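Local coordinates for putative rRNA methyltransferase (Sorangium cellulosum, PDB 4RWZ), which methylates 16S ribosomal RNA of the 30S subunit, probably with S-adenosylmethionine as methyl donor, and so confers resistance to aminoglycoside antibiotics, at residues E59-V64 / F82-V87; I29-G34 / L101-P106; F38-A43 / G75-A80; Q88-E93 / R126-P131. All blocks are in the same frame, centred on the assembly; numbering follows the deposited sequence.

All four contacts belong to one Rossmann-like methyltransferase domain. Contact 2 is the middle of its sheet, and its 29-34 segment runs into the glycine-rich turn that, in class I methyltransferases, borders the cofactor pocket. Contact 1, centred about 11 Å from contact 2, closes the neighbouring beta-alpha-beta unit; Met61 packs on Thr33 and Gly34 of that turn. Contact 3 lies about 14 Å from contact 1 between centres and meets it where Val39 touches Phe82. It also reaches contact 2, where Phe38 covers Asp30, Thr102 and Asn104. Contact 4 packs against the sheet face bearing Ile29, Val31 and Leu101, through Leu128 and Val129; its nearest atoms are about 12 Å from contact 3.

Contact 1: E59-V64 / F82-V87; sequences ERMREV and FVVASV
Val64 sits over the ring of Phe82, where the helix starting at Arg62 packs against strand 80-84. Val64 CG1 stands over the middle of one ring face, 3.7 Å from the centroid of the Phe82 ring and 14° off its normal, a clear CH-pi contact. The other branch, Val64 CG2, slides outward to Phe82 CZ at 3.5 Å. What puts CG1 over the ring is the valine torsion, with CG1 in the crowded position between N and the carbonyl carbon (chi1 70°).

Met61 works the same ring from its edge. Met61 SD is 5.2 Å from the centroid of the Phe82 ring and 77° off the normal, a Met-aromatic contact made beside the ring, and it also rests on Phe82 CB at 3.8 Å. The Met61 chain then bends at its last torsion, carrying Met61 CE along the strand to Val83 O at 3.4 Å and to Val84 CG2 at 3.9 Å.

Round this first shell, Met61 holds the N-cap position of helix 62-68, and Ser65 OG lies in hydrogen-bonding reach of the carbonyls of Met61 and Arg62. Val83 bonds by its backbone to Gly53 and Asp55 of strand 49-55, while Val39 of helix 37-45 leans on Phe82. Strands 49-55 and 80-84 with the helix between them form a beta-alpha-beta unit of the Rossmann-like fold. The joint between this helix and its strand is therefore made by dispersion and ring contacts among mostly buried side chains, with the methionine thioether reaching from the ring edge to the strand backbone.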
loop_
_atom_site.group_PDB
_atom_site.type_symbol
_atom_site.label_atom_id
_atom_site.label_comp_id
_atom_site.label_asym_id
_atom_site.label_seq_id
_atom_site.Cartn_x
_atom_site.Cartn_y
_atom_site.Cartn_z
ATOM N N GLU A 59 12.700 -8.964 6.556
ATOM C CA GLU A 59 13.334 -10.173 5.979
ATOM C C GLU A 59 12.586 -10.606 4.716
ATOM O O GLU A 59 13.185 -11.188 3.811
ATOM C CB GLU A 59 13.448 -11.322 6.998
ATOM C CG GLU A 59 12.303 -12.334 7.032
ATOM C CD GLU A 59 11.190 -11.994 8.056
ATOM O OE1 GLU A 59 11.430 -11.147 8.960
ATOM O OE2 GLU A 59 10.092 -12.614 7.995
ATOM N N ARG A 60 11.290 -10.258 4.596
ATOM C CA ARG A 60 10.576 -10.669 3.389
ATOM C C ARG A 60 11.094 -9.937 2.165
ATOM O O ARG A 60 10.950 -10.447 1.036
ATOM C CB ARG A 60 9.048 -10.331 3.492
ATOM C CG ARG A 60 8.337 -11.240 4.522
ATOM C CD ARG A 60 6.816 -10.935 4.572
ATOM N NE ARG A 60 6.139 -11.776 5.598
ATOM C CZ ARG A 60 5.358 -11.302 6.581
ATOM N NH1 ARG A 60 5.216 -10.003 6.760
ATOM N NH2 ARG A 60 4.790 -12.138 7.451
ATOM N N MET A 61 11.608 -8.720 2.382
ATOM C CA MET A 61 12.048 -7.827 1.274
ATOM C C MET A 61 13.571 -7.891 1.090
ATOM O O MET A 61 14.119 -7.136 0.309
ATOM C CB MET A 61 11.650 -6.376 1.575
ATOM C CG MET A 61 10.153 -6.227 1.687
ATOM S SD MET A 61 9.615 -4.545 2.080
ATOM C CE MET A 61 10.279 -4.414 3.755
ATOM N N ARG A 62 14.244 -8.784 1.796
ATOM C CA ARG A 62 15.722 -8.826 1.746
ATOM C C ARG A 62 16.190 -8.975 0.300
ATOM O O ARG A 62 17.062 -8.238 -0.184
ATOM C CB ARG A 62 16.251 -10.003 2.555
ATOM C CG ARG A 62 17.786 -10.175 2.372
ATOM C CD ARG A 62 18.274 -11.577 2.776
ATOM N NE ARG A 62 17.709 -12.624 1.916
ATOM C CZ ARG A 62 18.064 -12.838 0.640
ATOM N NH1 ARG A 62 18.976 -12.073 0.018
ATOM N NH2 ARG A 62 17.488 -13.822 -0.034
ATOM N N GLU A 63 15.615 -9.959 -0.369
ATOM C CA GLU A 63 16.102 -10.313 -1.701
ATOM C C GLU A 63 15.888 -9.224 -2.734
ATOM O O GLU A 63 16.806 -8.817 -3.522
ATOM C CB GLU A 63 15.452 -11.618 -2.166
ATOM C CG GLU A 63 15.792 -11.909 -3.637
ATOM C CD GLU A 63 15.102 -13.187 -4.190
ATOM O OE1 GLU A 63 14.586 -14.015 -3.407
ATOM O OE2 GLU A 63 15.066 -13.323 -5.422
ATOM N N VAL A 64 14.639 -8.791 -2.816
ATOM C CA VAL A 64 14.307 -7.757 -3.786
ATOM C C VAL A 64 15.006 -6.446 -3.496
ATOM O O VAL A 64 15.379 -5.745 -4.440
ATOM C CB VAL A 64 12.751 -7.494 -3.876
ATOM C CG1 VAL A 64 12.241 -6.815 -2.614
ATOM C CG2 VAL A 64 12.458 -6.597 -5.062
ATOM N N PHE A 82 12.289 -0.073 -0.521
ATOM C CA PHE A 82 11.584 -1.011 0.392
ATOM C C PHE A 82 11.683 -0.563 1.837
ATOM O O PHE A 82 12.776 -0.319 2.311
ATOM C CB PHE A 82 12.147 -2.426 0.189
ATOM C CG PHE A 82 11.859 -2.873 -1.224
ATOM C CD1 PHE A 82 10.610 -3.390 -1.550
ATOM C CD2 PHE A 82 12.786 -2.646 -2.213
ATOM C CE1 PHE A 82 10.303 -3.698 -2.878
ATOM C CE2 PHE A 82 12.491 -2.943 -3.555
ATOM C CZ PHE A 82 11.255 -3.509 -3.862
ATOM N N VAL A 83 10.533 -0.435 2.492
ATOM C CA VAL A 83 10.387 0.220 3.790
ATOM C C VAL A 83 9.755 -0.740 4.789
ATOM O O VAL A 83 8.805 -1.445 4.467
ATOM C CB VAL A 83 9.483 1.473 3.625
ATOM C CG1 VAL A 83 9.060 2.077 4.993
ATOM C CG2 VAL A 83 10.262 2.498 2.755
ATOM N N VAL A 84 10.298 -0.794 5.993
ATOM C CA VAL A 84 9.755 -1.696 6.982
ATOM C C VAL A 84 8.779 -0.948 7.909
ATOM O O VAL A 84 9.190 -0.067 8.701
ATOM C CB VAL A 84 10.907 -2.306 7.876
ATOM C CG1 VAL A 84 10.324 -3.294 8.818
ATOM C CG2 VAL A 84 11.950 -2.974 6.961
ATOM N N ALA A 85 7.500 -1.307 7.831
ATOM C CA ALA A 85 6.471 -0.665 8.673
ATOM C C ALA A 85 5.185 -1.492 8.644
ATOM O O ALA A 85 4.908 -2.221 7.696
ATOM C CB ALA A 85 6.183 0.764 8.203
ATOM N N SER A 86 4.452 -1.361 9.747
ATOM C CA SER A 86 3.156 -1.937 9.942
ATOM C C SER A 86 2.102 -0.873 9.559
ATOM O O SER A 86 2.333 0.316 9.738
ATOM C CB SER A 86 3.009 -2.257 11.443
ATOM O OG SER A 86 4.109 -3.120 11.843
ATOM N N VAL A 87 0.944 -1.316 9.128
ATOM C CA VAL A 87 -0.138 -0.398 8.789
ATOM C C VAL A 87 -0.566 0.432 9.981
ATOM O O VAL A 87 -0.974 1.579 9.807
ATOM C CB VAL A 87 -1.354 -1.168 8.241
ATOM C CG1 VAL A 87 -2.402 -0.217 7.692
ATOM C CG2 VAL A 87 -0.911 -2.120 7.164
#

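Contact 2: I29-G34 / L101-P106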
loop_
_atom_site.group_PDB
_atom_site.type_symbol
_atom_site.label_atom_id
_atom_site.label_comp_id
_atom_site.label_asym_id
_atom_site.label_seq_id
_atom_site.Cartn_x
_atom_site.Cartn_y
_atom_site.Cartn_z
ATOM N N ILE A 29 2.860 3.638 -3.774
ATOM C CA ILE A 29 3.204 2.944 -2.525
ATOM C C ILE A 29 2.393 1.688 -2.464
ATOM O O ILE A 29 1.163 1.708 -2.619
ATOM C CB ILE A 29 2.946 3.827 -1.295
ATOM C CG1 ILE A 29 3.794 5.124 -1.445
ATOM C CG2 ILE A 29 3.238 3.007 0.023
ATOM C CD1 ILE A 29 3.565 6.145 -0.248
ATOM N N ASP A 30 3.063 0.564 -2.220
ATOM C CA ASP A 30 2.379 -0.726 -2.158
ATOM C C ASP A 30 2.445 -1.209 -0.717
ATOM O O ASP A 30 3.517 -1.513 -0.250
ATOM C CB ASP A 30 3.122 -1.728 -3.079
ATOM C CG ASP A 30 2.457 -3.129 -3.114
ATOM O OD1 ASP A 30 1.194 -3.188 -3.166
ATOM O OD2 ASP A 30 3.179 -4.209 -3.157
ATOM N N VAL A 31 1.309 -1.285 -0.017
ATOM C CA VAL A 31 1.331 -1.621 1.425
ATOM C C VAL A 31 1.117 -3.107 1.585
ATOM O O VAL A 31 0.217 -3.678 0.935
ATOM C CB VAL A 31 0.208 -0.812 2.131
ATOM C CG1 VAL A 31 0.025 -1.262 3.564
ATOM C CG2 VAL A 31 0.598 0.610 2.081
ATOM N N GLY A 32 1.982 -3.748 2.381
ATOM C CA GLY A 32 1.955 -5.190 2.565
ATOM C C GLY A 32 2.551 -5.857 1.349
ATOM O O GLY A 32 1.993 -6.805 0.780
ATOM N N THR A 33 3.716 -5.388 0.951
ATOM C CA THR A 33 4.245 -5.810 -0.373
ATOM C C THR A 33 4.821 -7.256 -0.365
ATOM O O THR A 33 5.162 -7.823 -1.435
ATOM C CB THR A 33 5.294 -4.778 -0.810
ATOM O OG1 THR A 33 5.589 -4.910 -2.195
ATOM C CG2 THR A 33 6.596 -5.039 -0.049
ATOM N N GLY A 34 4.968 -7.858 0.816
ATOM C CA GLY A 34 5.493 -9.215 0.855
ATOM C C GLY A 34 6.920 -9.311 0.334
ATOM O O GLY A 34 7.808 -8.602 0.789
ATOM N N LEU A 101 -1.861 4.153 -4.250
ATOM C CA LEU A 101 -1.545 3.293 -3.103
ATOM C C LEU A 101 -2.202 1.960 -3.391
ATOM O O LEU A 101 -3.419 1.901 -3.536
ATOM C CB LEU A 101 -2.173 3.873 -1.842
ATOM C CG LEU A 101 -2.098 3.045 -0.551
ATOM C CD1 LEU A 101 -0.709 2.961 -0.173
ATOM C CD2 LEU A 101 -2.942 3.848 0.511
ATOM N N THR A 102 -1.420 0.889 -3.459
ATOM C CA THR A 102 -1.970 -0.420 -3.794
ATOM C C THR A 102 -1.988 -1.373 -2.584
ATOM O O THR A 102 -1.089 -1.344 -1.718
ATOM C CB THR A 102 -1.201 -1.090 -4.964
ATOM O OG1 THR A 102 0.200 -1.174 -4.616
ATOM C CG2 THR A 102 -1.395 -0.262 -6.279
ATOM N N LEU A 103 -3.068 -2.163 -2.482
ATOM C CA LEU A 103 -3.124 -3.274 -1.488
ATOM C C LEU A 103 -3.491 -4.493 -2.296
ATOM O O LEU A 103 -4.648 -4.654 -2.697
ATOM C CB LEU A 103 -4.196 -3.032 -0.433
ATOM C CG LEU A 103 -3.764 -1.896 0.517
ATOM C CD1 LEU A 103 -4.429 -0.719 0.033
ATOM C CD2 LEU A 103 -4.045 -2.101 1.977
ATOM N N ASN A 104 -2.506 -5.339 -2.553
ATOM C CA ASN A 104 -2.691 -6.529 -3.401
ATOM C C ASN A 104 -2.832 -7.750 -2.531
ATOM O O ASN A 104 -1.857 -8.172 -1.926
ATOM C CB ASN A 104 -1.459 -6.732 -4.276
ATOM C CG ASN A 104 -1.337 -5.669 -5.329
ATOM O OD1 ASN A 104 -2.315 -5.375 -5.988
ATOM N ND2 ASN A 104 -0.158 -5.064 -5.473
ATOM N N PHE A 105 -4.031 -8.309 -2.480
ATOM C CA PHE A 105 -4.289 -9.508 -1.666
ATOM C C PHE A 105 -3.898 -9.370 -0.202
ATOM O O PHE A 105 -3.123 -10.180 0.324
ATOM C CB PHE A 105 -3.599 -10.729 -2.283
ATOM C CG PHE A 105 -4.041 -10.972 -3.707
ATOM C CD1 PHE A 105 -5.335 -11.383 -3.961
ATOM C CD2 PHE A 105 -3.188 -10.774 -4.769
ATOM C CE1 PHE A 105 -5.784 -11.589 -5.278
ATOM C CE2 PHE A 105 -3.645 -10.987 -6.082
ATOM C CZ PHE A 105 -4.945 -11.396 -6.304
ATOM N N PRO A 106 -4.439 -8.352 0.473
ATOM C CA PRO A 106 -4.132 -8.175 1.905
ATOM C C PRO A 106 -4.596 -9.401 2.717
ATOM O O PRO A 106 -5.594 -10.018 2.369
ATOM C CB PRO A 106 -5.015 -6.957 2.308
ATOM C CG PRO A 106 -6.142 -6.954 1.293
ATOM C CD PRO A 106 -5.403 -7.361 -0.019
HETATM O O HOH W 1 0.104 -4.951 -1.538
HETATM O O HOH W 2 2.145 -6.518 -3.786
HETATM O O HOH W 3 0.963 -7.769 -1.437
HETATM O O HOH W 4 -0.578 -8.248 0.692
#
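Asp30 and Thr102 stand side by side on one face of two parallel central strands of the Rossmann-like sheet, joined by backbone and side chains. The backbone bonds run from Thr102 N to Ile29 O (2.8 Å) and from Val31 N to Thr102 O (2.9 Å). Between side chains, Thr102 OG1 donates to Asp30 OD1 at 2.7 Å, arriving from above the carboxylate plane, 35° out of it. Asp30 OD2 accepts from Thr33 OG1 at 2.7 Å on the anti side, a little out of the carboxylate plane.

Waters bridge the gap where the strands part. Water 1 lies 2.6 Å from Asp30 OD1, also touches Val31 O, and accepts from Asn104 N; water 2 links Asp30 OD2 to Asn104 ND2. Waters 3 and 4 sit between Gly32 O and Asn104 O.

Apolar contacts occupy the other face: Leu101 CD1 packs on Val31 CG2 at 3.5 Å and on Ile29 CB at 3.9 Å.

Gly32 begins the turn that follows strand 26-31, which in class I methyltransferases borders the cofactor. With both carboxylate oxygens engaged, by Thr102 on the neighbouring strand and Thr33 in the turn, Asp30 has its rotation fixed and ties the turn to the sheet.

Contact 3: F38-A43 / G75-A80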
loop_
_atom_site.group_PDB
_atom_site.type_symbol
_atom_site.label_atom_id
_atom_site.label_comp_id
_atom_site.label_asym_id
_atom_site.label_seq_id
_atom_site.Cartn_x
_atom_site.Cartn_y
_atom_site.Cartn_z
ATOM N N PHE A 38 6.059 -7.071 -6.804
ATOM C CA PHE A 38 5.163 -6.156 -7.547
ATOM C C PHE A 38 5.826 -4.786 -7.735
ATOM O O PHE A 38 5.696 -4.104 -8.766
ATOM C CB PHE A 38 3.856 -6.003 -6.769
ATOM C CG PHE A 38 2.940 -4.918 -7.336
ATOM C CD1 PHE A 38 2.249 -5.119 -8.526
ATOM C CD2 PHE A 38 2.833 -3.703 -6.699
ATOM C CE1 PHE A 38 1.414 -4.089 -9.032
ATOM C CE2 PHE A 38 2.002 -2.681 -7.180
ATOM C CZ PHE A 38 1.299 -2.891 -8.335
ATOM N N VAL A 39 6.547 -4.370 -6.697
ATOM C CA VAL A 39 7.235 -3.060 -6.723
ATOM C C VAL A 39 8.419 -3.083 -7.636
ATOM O O VAL A 39 8.651 -2.132 -8.410
ATOM C CB VAL A 39 7.595 -2.596 -5.291
ATOM C CG1 VAL A 39 8.591 -1.444 -5.269
ATOM C CG2 VAL A 39 6.290 -2.196 -4.537
ATOM N N TYR A 40 9.193 -4.159 -7.592
ATOM C CA TYR A 40 10.276 -4.273 -8.561
ATOM C C TYR A 40 9.814 -4.196 -10.030
ATOM O O TYR A 40 10.381 -3.464 -10.855
ATOM C CB TYR A 40 11.042 -5.596 -8.323
ATOM C CG TYR A 40 12.296 -5.696 -9.172
ATOM C CD1 TYR A 40 13.513 -5.110 -8.768
ATOM C CD2 TYR A 40 12.273 -6.357 -10.381
ATOM C CE1 TYR A 40 14.667 -5.196 -9.551
ATOM C CE2 TYR A 40 13.442 -6.449 -11.181
ATOM C CZ TYR A 40 14.622 -5.867 -10.750
ATOM O OH TYR A 40 15.734 -5.954 -11.569
ATOM N N ARG A 41 8.801 -4.973 -10.362
ATOM C CA ARG A 41 8.269 -4.941 -11.723
ATOM C C ARG A 41 7.703 -3.579 -12.070
ATOM O O ARG A 41 7.882 -3.098 -13.203
ATOM C CB ARG A 41 7.162 -5.989 -11.868
ATOM C CG ARG A 41 7.698 -7.412 -11.850
ATOM C CD ARG A 41 6.608 -8.447 -12.306
ATOM N NE ARG A 41 5.488 -8.494 -11.327
ATOM C CZ ARG A 41 5.475 -9.342 -10.275
ATOM N NH1 ARG A 41 6.417 -10.249 -10.131
ATOM N NH2 ARG A 41 4.476 -9.350 -9.468
ATOM N N SER A 42 6.991 -2.971 -11.131
ATOM C CA SER A 42 6.392 -1.652 -11.428
ATOM C C SER A 42 7.463 -0.613 -11.695
ATOM O O SER A 42 7.335 0.254 -12.593
ATOM C CB SER A 42 5.465 -1.174 -10.294
ATOM O OG SER A 42 4.346 -2.050 -10.098
ATOM N N ALA A 43 8.582 -0.710 -10.965
ATOM C CA ALA A 43 9.670 0.236 -11.181
ATOM C C ALA A 43 10.269 0.061 -12.566
ATOM O O ALA A 43 10.676 1.049 -13.221
ATOM C CB ALA A 43 10.766 0.079 -10.042
ATOM N N GLY A 75 20.716 -5.306 -12.544
ATOM C CA GLY A 75 19.330 -5.441 -12.112
ATOM C C GLY A 75 18.828 -4.327 -11.213
ATOM O O GLY A 75 17.705 -4.389 -10.755
ATOM N N GLY A 76 19.654 -3.346 -10.875
ATOM C CA GLY A 76 19.182 -2.347 -9.910
ATOM C C GLY A 76 18.071 -1.518 -10.539
ATOM O O GLY A 76 17.973 -1.369 -11.779
ATOM N N ARG A 77 17.210 -0.997 -9.691
ATOM C CA ARG A 77 16.162 -0.055 -10.116
ATOM C C ARG A 77 16.152 1.059 -9.113
ATOM O O ARG A 77 15.657 0.884 -8.005
ATOM C CB ARG A 77 14.789 -0.755 -10.224
ATOM C CG ARG A 77 14.863 -1.685 -11.461
ATOM C CD ARG A 77 13.613 -2.287 -11.922
ATOM N NE ARG A 77 13.957 -3.143 -13.058
ATOM C CZ ARG A 77 13.139 -4.044 -13.595
ATOM N NH1 ARG A 77 11.901 -4.200 -13.132
ATOM N NH2 ARG A 77 13.574 -4.781 -14.631
ATOM N N PRO A 78 16.703 2.209 -9.503
ATOM C CA PRO A 78 16.899 3.280 -8.522
ATOM C C PRO A 78 15.576 3.927 -8.186
ATOM O O PRO A 78 15.549 4.717 -7.260
ATOM C CB PRO A 78 17.831 4.281 -9.240
ATOM C CG PRO A 78 17.616 3.991 -10.732
ATOM C CD PRO A 78 17.285 2.512 -10.827
ATOM N N ASN A 79 14.499 3.607 -8.903
ATOM C CA ASN A 79 13.212 4.144 -8.518
ATOM C C ASN A 79 12.386 3.174 -7.672
ATOM O O ASN A 79 11.167 3.308 -7.602
ATOM C CB ASN A 79 12.402 4.568 -9.731
ATOM C CG ASN A 79 12.197 3.431 -10.723
ATOM O OD1 ASN A 79 13.069 2.537 -10.858
ATOM N ND2 ASN A 79 11.066 3.483 -11.463
ATOM N N ALA A 80 13.052 2.181 -7.086
ATOM C CA ALA A 80 12.355 1.305 -6.147
ATOM C C ALA A 80 12.944 1.483 -4.763
ATOM O O ALA A 80 14.155 1.661 -4.598
ATOM C CB ALA A 80 12.476 -0.159 -6.568
#
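Helix 37-45, the first helix after strand 26-31 in the Rossmann-like fold, is here clasped by the loop that leads into strand 80-84, and Tyr40 and Arg77 form the centre of the clasp. The guanidinium of Arg77 lies flat on the Tyr40 ring, centres 4.0 Å apart and planes at 14°, a cation-pi stack. Arg77 CD continues over the same ring, offset toward the rim. The Arg77 chain is extended from CG to NE, and beyond it NH1 reaches Tyr40 O at 2.8 Å; that oxygen lies in the guanidinium plane, although the donor stands above the carbonyl plane. At the far end of the tyrosine, Tyr40 OH donates to Gly75 O at 2.6 Å, in the carbonyl plane and on a lone pair.

A second grip comes from the type I turn spanning Arg77 to Ala80. Asn79 ND2 donates to Ala43 O at 3.0 Å, nearly straight at 166°, and also to Thr49 O at the start of strand 49-55. Ala43 CB packs alongside, 3.9 Å from Ala80 CB and 3.5 Å from Asn79 OD1.

The loop, lacking helix or strand of its own until Ala80, is thus held by three side-chain-to-carbonyl bonds and one stack. Tyr40 is bound at both its ring face and its hydroxyl, and the positive charge of Arg77 beside a helix carbonyl is probably favourable.

Contact 4: Q88-E93 / R126-P131; sequences QALPEE and RRLVRP
Leu90 and Leu128 cross at about a right angle, meeting at their CD1 methyls 3.7 Å apart, against one face of the Rossmann-like sheet where the loop after strand 80-84 passes the end of helix 119-127. Each side chain has CG anti to its own carbonyl carbon, and each sends CD1 to the other. Leu128 CD1 also reaches Ile29 and Val31, so the pair belongs to the apolar layer that covers the central strands.

Arg127, next to Leu128, takes the solvent-facing side of the contact. With CG anti to the backbone N (chi1 177°) and the chain extended from CG to NE, it stretches across to the loop. Arg127 NH1 donates to Leu90 O at 3.1 Å, and the N-H points almost straight at the oxygen (173°). The bond is well aligned with the guanidinium, whose plane holds the acceptor, but the donor stands above the carbonyl plane, 51° out of it.

Leu90 thus meets the helix end twice, packing its side chain on Leu128 and giving its carbonyl to Arg127. The ring of Pro91 packs on Ala85, and the loop itself is tied to the helix side again where the backbones of Arg127 and Gly96 bond. The other guanidinium nitrogen, NH2, rests against the base of Glu92, 3.4 Å from both CA and CB, while the carboxylate stays clear: Glu92 OE1 lies 4.9 Å from Arg127 NH2.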
loop_
_atom_site.group_PDB
_atom_site.type_symbol
_atom_site.label_atom_id
_atom_site.label_comp_id
_atom_site.label_asym_id
_atom_site.label_seq_id
_atom_site.Cartn_x
_atom_site.Cartn_y
_atom_site.Cartn_z
ATOM N N GLN A 88 -0.419 -0.078 11.202
ATOM C CA GLN A 88 -0.828 0.753 12.343
ATOM C C GLN A 88 0.197 1.829 12.689
ATOM O O GLN A 88 -0.083 2.710 13.486
ATOM C CB GLN A 88 -1.148 -0.072 13.570
ATOM C CG GLN A 88 0.014 -0.189 14.530
ATOM C CD GLN A 88 -0.392 -0.791 15.858
ATOM O OE1 GLN A 88 -1.122 -1.792 15.916
ATOM N NE2 GLN A 88 0.040 -0.149 16.943
ATOM N N ALA A 89 1.381 1.783 12.088
ATOM C CA ALA A 89 2.372 2.832 12.352
ATOM C C ALA A 89 3.217 3.114 11.132
ATOM O O ALA A 89 4.409 2.779 11.068
ATOM C CB ALA A 89 3.275 2.450 13.550
ATOM N N LEU A 90 2.601 3.669 10.102
ATOM C CA LEU A 90 3.343 3.876 8.853
ATOM C C LEU A 90 4.226 5.105 9.034
ATOM O O LEU A 90 3.836 6.014 9.788
ATOM C CB LEU A 90 2.343 4.039 7.699
ATOM C CG LEU A 90 1.582 2.746 7.341
ATOM C CD1 LEU A 90 0.273 3.085 6.566
ATOM C CD2 LEU A 90 2.427 1.759 6.510
ATOM N N PRO A 91 5.403 5.148 8.408
ATOM C CA PRO A 91 6.317 6.271 8.664
ATOM C C PRO A 91 5.724 7.613 8.230
ATOM O O PRO A 91 5.081 7.702 7.181
ATOM C CB PRO A 91 7.566 5.941 7.805
ATOM C CG PRO A 91 7.279 4.684 7.086
ATOM C CD PRO A 91 5.844 4.299 7.283
ATOM N N GLU A 92 5.888 8.642 9.058
ATOM C CA GLU A 92 5.387 9.972 8.703
ATOM C C GLU A 92 6.052 10.524 7.455
ATOM O O GLU A 92 5.449 11.347 6.754
ATOM C CB GLU A 92 5.560 10.948 9.893
ATOM C CG GLU A 92 7.009 11.122 10.254
ATOM C CD GLU A 92 7.224 11.994 11.478
ATOM O OE1 GLU A 92 6.224 12.345 12.158
ATOM O OE2 GLU A 92 8.407 12.320 11.758
ATOM N N GLU A 93 7.270 10.057 7.151
ATOM C CA GLU A 93 7.970 10.498 5.948
ATOM C C GLU A 93 7.181 10.186 4.659
ATOM O O GLU A 93 7.432 10.783 3.613
ATOM C CB GLU A 93 9.340 9.817 5.849
ATOM C CG GLU A 93 10.330 10.247 6.939
ATOM C CD GLU A 93 10.210 9.440 8.198
ATOM O OE1 GLU A 93 9.190 8.745 8.395
ATOM O OE2 GLU A 93 11.145 9.495 9.026
ATOM N N ARG A 126 -5.323 6.713 4.122
ATOM C CA ARG A 126 -5.592 8.021 3.519
ATOM C C ARG A 126 -4.442 8.992 3.799
ATOM O O ARG A 126 -4.114 9.854 2.991
ATOM C CB ARG A 126 -6.908 8.591 4.042
ATOM C CG ARG A 126 -7.184 10.055 3.615
ATOM C CD ARG A 126 -7.347 10.161 2.060
ATOM N NE ARG A 126 -7.677 11.543 1.674
ATOM C CZ ARG A 126 -6.748 12.489 1.528
ATOM N NH1 ARG A 126 -5.472 12.205 1.774
ATOM N NH2 ARG A 126 -7.072 13.708 1.151
ATOM N N ARG A 127 -3.797 8.837 4.948
ATOM C CA ARG A 127 -2.663 9.700 5.274
ATOM C C ARG A 127 -1.534 9.600 4.257
ATOM O O ARG A 127 -0.797 10.598 4.028
ATOM C CB ARG A 127 -2.161 9.358 6.694
ATOM C CG ARG A 127 -0.947 10.080 7.214
ATOM C CD ARG A 127 -0.743 9.483 8.644
ATOM N NE ARG A 127 0.411 9.934 9.403
ATOM C CZ ARG A 127 1.477 9.179 9.645
ATOM N NH1 ARG A 127 1.544 7.942 9.164
ATOM N NH2 ARG A 127 2.479 9.658 10.370
ATOM N N LEU A 128 -1.412 8.443 3.594
ATOM C CA LEU A 128 -0.307 8.255 2.655
ATOM C C LEU A 128 -0.550 8.804 1.244
ATOM O O LEU A 128 0.374 8.848 0.430
ATOM C CB LEU A 128 0.045 6.757 2.452
ATOM C CG LEU A 128 0.609 6.027 3.669
ATOM C CD1 LEU A 128 1.141 4.634 3.294
ATOM C CD2 LEU A 128 1.678 6.850 4.260
ATOM N N VAL A 129 -1.792 9.148 0.961
ATOM C CA VAL A 129 -2.204 9.459 -0.395
ATOM C C VAL A 129 -2.316 10.957 -0.613
ATOM O O VAL A 129 -2.845 11.660 0.223
ATOM C CB VAL A 129 -3.559 8.810 -0.688
ATOM C CG1 VAL A 129 -3.939 8.996 -2.182
ATOM C CG2 VAL A 129 -3.453 7.308 -0.386
ATOM N N ARG A 130 -1.840 11.439 -1.749
ATOM C CA ARG A 130 -1.968 12.881 -2.022
ATOM C C ARG A 130 -3.392 13.142 -2.486
ATOM O O ARG A 130 -4.052 12.223 -3.014
ATOM C CB ARG A 130 -0.905 13.354 -3.031
ATOM C CG ARG A 130 -1.135 12.998 -4.446
ATOM C CD ARG A 130 -0.002 13.574 -5.310
ATOM N NE ARG A 130 1.283 13.031 -4.897
ATOM C CZ ARG A 130 2.431 13.703 -4.964
ATOM N NH1 ARG A 130 2.418 14.965 -5.416
ATOM N NH2 ARG A 130 3.583 13.124 -4.569
ATOM N N PRO A 131 -3.903 14.371 -2.266
ATOM C CA PRO A 131 -5.244 14.738 -2.768
ATOM C C PRO A 131 -5.373 14.394 -4.235
ATOM O O PRO A 131 -4.428 14.605 -5.012
ATOM C CB PRO A 131 -5.298 16.268 -2.588
ATOM C CG PRO A 131 -4.355 16.544 -1.458
ATOM C CD PRO A 131 -3.243 15.496 -1.580
#